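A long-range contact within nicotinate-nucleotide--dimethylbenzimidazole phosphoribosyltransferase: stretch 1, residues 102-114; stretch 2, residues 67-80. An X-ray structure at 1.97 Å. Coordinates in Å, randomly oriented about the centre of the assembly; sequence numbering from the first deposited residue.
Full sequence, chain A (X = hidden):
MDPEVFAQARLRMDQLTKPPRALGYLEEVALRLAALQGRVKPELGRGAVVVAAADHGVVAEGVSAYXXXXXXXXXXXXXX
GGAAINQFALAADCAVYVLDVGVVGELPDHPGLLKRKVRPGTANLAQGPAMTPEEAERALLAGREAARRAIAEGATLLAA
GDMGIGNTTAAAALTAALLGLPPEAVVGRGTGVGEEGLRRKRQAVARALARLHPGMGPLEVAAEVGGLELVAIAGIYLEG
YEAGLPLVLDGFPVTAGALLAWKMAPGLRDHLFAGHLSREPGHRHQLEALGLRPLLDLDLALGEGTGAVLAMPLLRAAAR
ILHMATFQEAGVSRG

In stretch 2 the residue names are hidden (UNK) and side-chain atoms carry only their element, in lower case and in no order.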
# COMPACT_ATOMS: atom_id res chain seq x y z
N GLY A 102 -23.71 14.11 -15.30
CA GLY A 102 -24.47 15.25 -14.79
C GLY A 102 -23.72 16.50 -14.39
O GLY A 102 -24.13 17.20 -13.46
N VAL A 103 -22.63 16.80 -15.07
CA VAL A 103 -21.85 17.99 -14.76
C VAL A 103 -22.53 19.22 -15.38
O VAL A 103 -23.10 19.14 -16.46
CB VAL A 103 -20.42 17.88 -15.34
CG1 VAL A 103 -19.70 19.21 -15.20
CG2 VAL A 103 -19.64 16.77 -14.61
N VAL A 104 -22.50 20.35 -14.68
CA VAL A 104 -23.09 21.57 -15.23
C VAL A 104 -22.09 22.13 -16.25
O VAL A 104 -20.90 22.24 -15.97
CB VAL A 104 -23.32 22.64 -14.13
CG1 VAL A 104 -23.68 23.98 -14.76
CG2 VAL A 104 -24.44 22.20 -13.20
N GLY A 105 -22.57 22.45 -17.45
CA GLY A 105 -21.68 23.00 -18.46
C GLY A 105 -21.28 21.99 -19.52
O GLY A 105 -21.42 20.78 -19.32
N GLU A 106 -20.76 22.47 -20.64
CA GLU A 106 -20.37 21.58 -21.73
C GLU A 106 -18.93 21.10 -21.65
O GLU A 106 -18.06 21.79 -21.10
CB GLU A 106 -20.59 22.27 -23.08
CG GLU A 106 -21.98 22.84 -23.26
CD GLU A 106 -22.20 23.36 -24.67
OE1 GLU A 106 -21.24 23.90 -25.26
OE2 GLU A 106 -23.34 23.24 -25.17
N LEU A 107 -18.68 19.93 -22.21
CA LEU A 107 -17.34 19.34 -22.23
C LEU A 107 -16.99 18.99 -23.68
O LEU A 107 -17.87 18.70 -24.48
CB LEU A 107 -17.30 18.08 -21.37
CG LEU A 107 -17.41 18.25 -19.85
CD1 LEU A 107 -17.63 16.89 -19.19
CD2 LEU A 107 -16.13 18.89 -19.31
N PRO A 108 -15.69 19.01 -24.02
CA PRO A 108 -15.28 18.69 -25.39
C PRO A 108 -15.22 17.18 -25.61
O PRO A 108 -15.03 16.42 -24.67
CB PRO A 108 -13.89 19.31 -25.48
CG PRO A 108 -13.35 19.08 -24.08
CD PRO A 108 -14.54 19.44 -23.20
N ASP A 109 -15.41 16.75 -26.86
CA ASP A 109 -15.32 15.34 -27.19
C ASP A 109 -13.87 14.92 -26.89
O ASP A 109 -12.94 15.63 -27.26
CB ASP A 109 -15.62 15.11 -28.68
CG ASP A 109 -17.08 15.31 -29.02
OD1 ASP A 109 -17.40 15.43 -30.22
OD2 ASP A 109 -17.92 15.32 -28.09
N HIS A 110 -13.70 13.79 -26.23
CA HIS A 110 -12.36 13.31 -25.88
C HIS A 110 -12.40 11.78 -25.79
O HIS A 110 -13.36 11.21 -25.29
CB HIS A 110 -11.95 13.93 -24.54
CG HIS A 110 -10.55 13.62 -24.12
ND1 HIS A 110 -10.14 12.36 -23.75
CD2 HIS A 110 -9.46 14.42 -24.00
CE1 HIS A 110 -8.86 12.39 -23.42
NE2 HIS A 110 -8.42 13.63 -23.57
N PRO A 111 -11.35 11.10 -26.29
CA PRO A 111 -11.33 9.63 -26.24
C PRO A 111 -11.45 9.02 -24.84
O PRO A 111 -11.96 7.91 -24.69
CB PRO A 111 -10.01 9.28 -26.94
CG PRO A 111 -9.14 10.46 -26.59
CD PRO A 111 -10.07 11.63 -26.79
N GLY A 112 -10.98 9.74 -23.83
CA GLY A 112 -11.05 9.23 -22.47
C GLY A 112 -12.30 9.67 -21.73
O GLY A 112 -12.44 9.43 -20.53
N LEU A 113 -13.22 10.31 -22.45
CA LEU A 113 -14.45 10.81 -21.84
C LEU A 113 -15.71 10.24 -22.48
O LEU A 113 -15.84 10.21 -23.70
CB LEU A 113 -14.50 12.33 -21.94
CG LEU A 113 -15.81 13.02 -21.53
CD1 LEU A 113 -15.99 12.94 -20.01
CD2 LEU A 113 -15.76 14.47 -21.98
N LEU A 114 -16.63 9.79 -21.63
CA LEU A 114 -17.90 9.27 -22.11
C LEU A 114 -18.92 10.35 -21.72
O LEU A 114 -19.16 10.59 -20.54
CB LEU A 114 -18.25 7.95 -21.40
CG LEU A 114 -19.09 6.95 -22.20
CD1 LEU A 114 -18.28 5.67 -22.35
CD2 LEU A 114 -20.39 6.64 -21.50
N UNK A 67 -16.67 26.07 -4.91
CA UNK A 67 -17.79 26.44 -5.78
C UNK A 67 -18.10 25.28 -6.73
O UNK A 67 -17.21 24.51 -7.10
c UNK A 67 -15.47 26.88 -5.24
c UNK A 67 -15.79 27.39 -6.62
c UNK A 67 -17.27 27.67 -6.52
N UNK A 68 -19.37 25.16 -7.11
CA UNK A 68 -19.83 24.09 -7.98
C UNK A 68 -19.03 23.92 -9.27
O UNK A 68 -18.85 22.79 -9.75
o UNK A 68 -24.07 24.16 -9.64
c UNK A 68 -21.94 23.20 -9.11
n UNK A 68 -24.06 22.32 -8.35
c UNK A 68 -21.31 24.33 -8.33
c UNK A 68 -23.45 23.27 -9.06
N UNK A 69 -18.54 25.03 -9.82
CA UNK A 69 -17.78 25.02 -11.06
C UNK A 69 -16.56 24.11 -11.03
O UNK A 69 -16.08 23.69 -12.07
c UNK A 69 -16.10 28.52 -10.54
o UNK A 69 -16.34 29.30 -9.60
c UNK A 69 -17.29 26.45 -11.39
o UNK A 69 -15.62 28.90 -11.64
c UNK A 69 -16.40 27.06 -10.33
N UNK A 70 -16.06 23.81 -9.83
CA UNK A 70 -14.88 22.96 -9.68
C UNK A 70 -15.07 21.55 -10.25
O UNK A 70 -14.11 20.94 -10.73
c UNK A 70 -14.45 22.87 -8.20
c UNK A 70 -13.97 24.25 -7.73
c UNK A 70 -13.33 21.85 -8.03
N UNK A 71 -16.29 21.04 -10.23
CA UNK A 71 -16.54 19.70 -10.78
C UNK A 71 -16.14 19.66 -12.25
O UNK A 71 -15.36 18.82 -12.68
c UNK A 71 -18.25 17.89 -11.17
o UNK A 71 -18.44 19.38 -9.29
c UNK A 71 -18.03 19.30 -10.66
N UNK A 72 -16.69 20.59 -13.03
CA UNK A 72 -16.37 20.66 -14.45
C UNK A 72 -14.89 20.94 -14.70
O UNK A 72 -14.27 20.34 -15.58
n UNK A 72 -15.69 24.47 -18.14
c UNK A 72 -17.22 21.73 -15.13
n UNK A 72 -16.04 23.89 -20.33
c UNK A 72 -16.88 21.92 -16.60
c UNK A 72 -17.84 22.86 -17.31
c UNK A 72 -16.39 23.81 -19.05
n UNK A 72 -17.42 23.05 -18.69
N UNK A 73 -14.33 21.86 -13.92
CA UNK A 73 -12.92 22.20 -14.07
C UNK A 73 -12.04 20.99 -13.76
O UNK A 73 -11.03 20.77 -14.42
c UNK A 73 -13.15 25.68 -12.38
c UNK A 73 -13.41 24.61 -13.39
c UNK A 73 -12.56 23.36 -13.15
o UNK A 73 -12.82 25.39 -11.23
n UNK A 73 -13.30 26.94 -12.78
N UNK A 74 -12.43 20.20 -12.77
CA UNK A 74 -11.64 19.02 -12.42
C UNK A 74 -11.76 17.96 -13.50
O UNK A 74 -10.81 17.23 -13.75
c UNK A 74 -12.06 18.47 -11.06
c UNK A 74 -9.32 17.45 -9.75
s UNK A 74 -9.64 19.22 -9.93
c UNK A 74 -11.46 19.24 -9.89
N UNK A 75 -12.92 17.87 -14.15
CA UNK A 75 -13.08 16.90 -15.23
C UNK A 75 -12.08 17.27 -16.32
O UNK A 75 -11.40 16.41 -16.87
c UNK A 75 -15.46 16.23 -14.85
c UNK A 75 -14.50 16.91 -15.82
c UNK A 75 -14.52 16.16 -17.16
N UNK A 76 -11.99 18.56 -16.64
CA UNK A 76 -11.05 19.01 -17.65
C UNK A 76 -9.63 18.68 -17.19
O UNK A 76 -8.79 18.29 -17.99
c UNK A 76 -12.51 20.92 -18.56
c UNK A 76 -11.20 20.52 -17.88
c UNK A 76 -12.56 20.34 -19.97
c UNK A 76 -12.61 22.45 -18.61
N UNK A 77 -9.38 18.82 -15.89
CA UNK A 77 -8.06 18.53 -15.32
C UNK A 77 -7.77 17.04 -15.57
O UNK A 77 -6.65 16.69 -15.94
c UNK A 77 -6.66 18.95 -13.22
o UNK A 77 -6.49 18.96 -11.99
n UNK A 77 -5.65 19.07 -14.08
c UNK A 77 -8.07 18.83 -13.81
N UNK A 78 -8.77 16.18 -15.36
CA UNK A 78 -8.62 14.74 -15.59
C UNK A 78 -8.22 14.48 -17.04
O UNK A 78 -7.32 13.69 -17.31
c UNK A 78 -10.44 14.00 -13.93
c UNK A 78 -12.28 13.89 -12.35
c UNK A 78 -11.80 13.86 -13.66
c UNK A 78 -11.39 14.07 -11.30
c UNK A 78 -10.03 14.21 -11.55
c UNK A 78 -9.94 13.98 -15.35
c UNK A 78 -9.56 14.18 -12.87
N UNK A 79 -8.91 15.14 -17.97
CA UNK A 79 -8.63 14.96 -19.39
C UNK A 79 -7.27 15.50 -19.80
O UNK A 79 -6.73 15.11 -20.83
c UNK A 79 -9.74 15.61 -20.23
c UNK A 79 -11.16 15.10 -19.97
c UNK A 79 -11.22 13.59 -20.18
c UNK A 79 -12.14 15.81 -20.91
N UNK A 80 -6.72 16.41 -19.00
CA UNK A 80 -5.42 16.97 -19.32
C UNK A 80 -4.31 16.33 -18.49
O UNK A 80 -3.15 16.72 -18.58
c UNK A 80 -5.47 18.49 -19.13
c UNK A 80 -6.34 19.14 -20.19
c UNK A 80 -6.80 20.54 -19.84
n UNK A 80 -7.71 21.05 -20.87
n UNK A 80 -8.23 22.98 -19.74
c UNK A 80 -8.37 22.20 -20.80
n UNK A 80 -9.17 22.56 -21.79

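Position 67 has three side-chain carbons closing a ring onto its own backbone N, which defines proline, P67; it lies out of reach of stretch 1 and opens a type I turn. Position 68 carries three carbons, the third bearing one oxygen and one nitrogen, the oxygen lying near V104: glutamine, Q68. Its OE1 comes 4.1 Å from V104 CG2, a loose contact. Position 69 has three carbons ending in two oxygens, so it is glutamate, E69, pointing away from stretch 1, as suits an exposed charge. At position 70 one carbon carries two more: valine, V70, apolar as suits a buried site, but out of reach.

Position 71 has one carbon bearing an oxygen and a carbon, the latter near V103. It is threonine, T71: its CG2 packs 3.9 Å from V103 CG2, while its OG1 is hydrogen-bonded elsewhere in the structure, so both atoms suit a buried site. Position 72 extends three carbons, a nitrogen, and a carbon with two more nitrogens, reaching the carbonyl of E106. This is arginine, R72. NE donates to E106 O at 2.8 Å and NH2 donates to the same E106 O at 3.0 Å. The aliphatic part matters too: V103 CG1 lies 3.5 Å from R72 CB, and an ideal CB on G105 would clash with R72 CD.

Position 73, three carbons ending in oxygen and nitrogen, is glutamine, Q73, turned away and bonded elsewhere. Position 74, two carbons, sulfur and carbon unbranched, is methionine, M74, buried beyond reach. Position 75 has three carbons, one carrying two, which meet V103 and L107; it is valine, V75, its apolar fork matching both: CG1 is 3.8 Å from L107 CD1 and CG2 4.2 Å from V103 CG2. Position 76 has four carbons forked at the second, one tip near L107 and P108; it is leucine, L76, long enough to bring CD2 within 3.9 Å of both L107 CD2 and P108 CD.

Position 77, two carbons with terminal oxygen and nitrogen, is asparagine, N77; position 78, a carbon and six-carbon ring, is phenylalanine, F78. Both are buried, out of reach. Position 79 has four carbons forked at the second, one over the H110 ring. It is leucine, L79, offering that face a methyl: CD2 sits 4.0 Å from the ring centroid in a CH-pi contact and 3.9 Å from L113 CB. Position 80 has three carbons, a nitrogen, and a carbon with two more nitrogens: arginine, R80, exposed.

The helix thus offers valine and leucine side chains to the loop, while R72 fastens it through one backbone carbonyl.

Stretch 2 67-80: PQEVTRQMVLNFLR
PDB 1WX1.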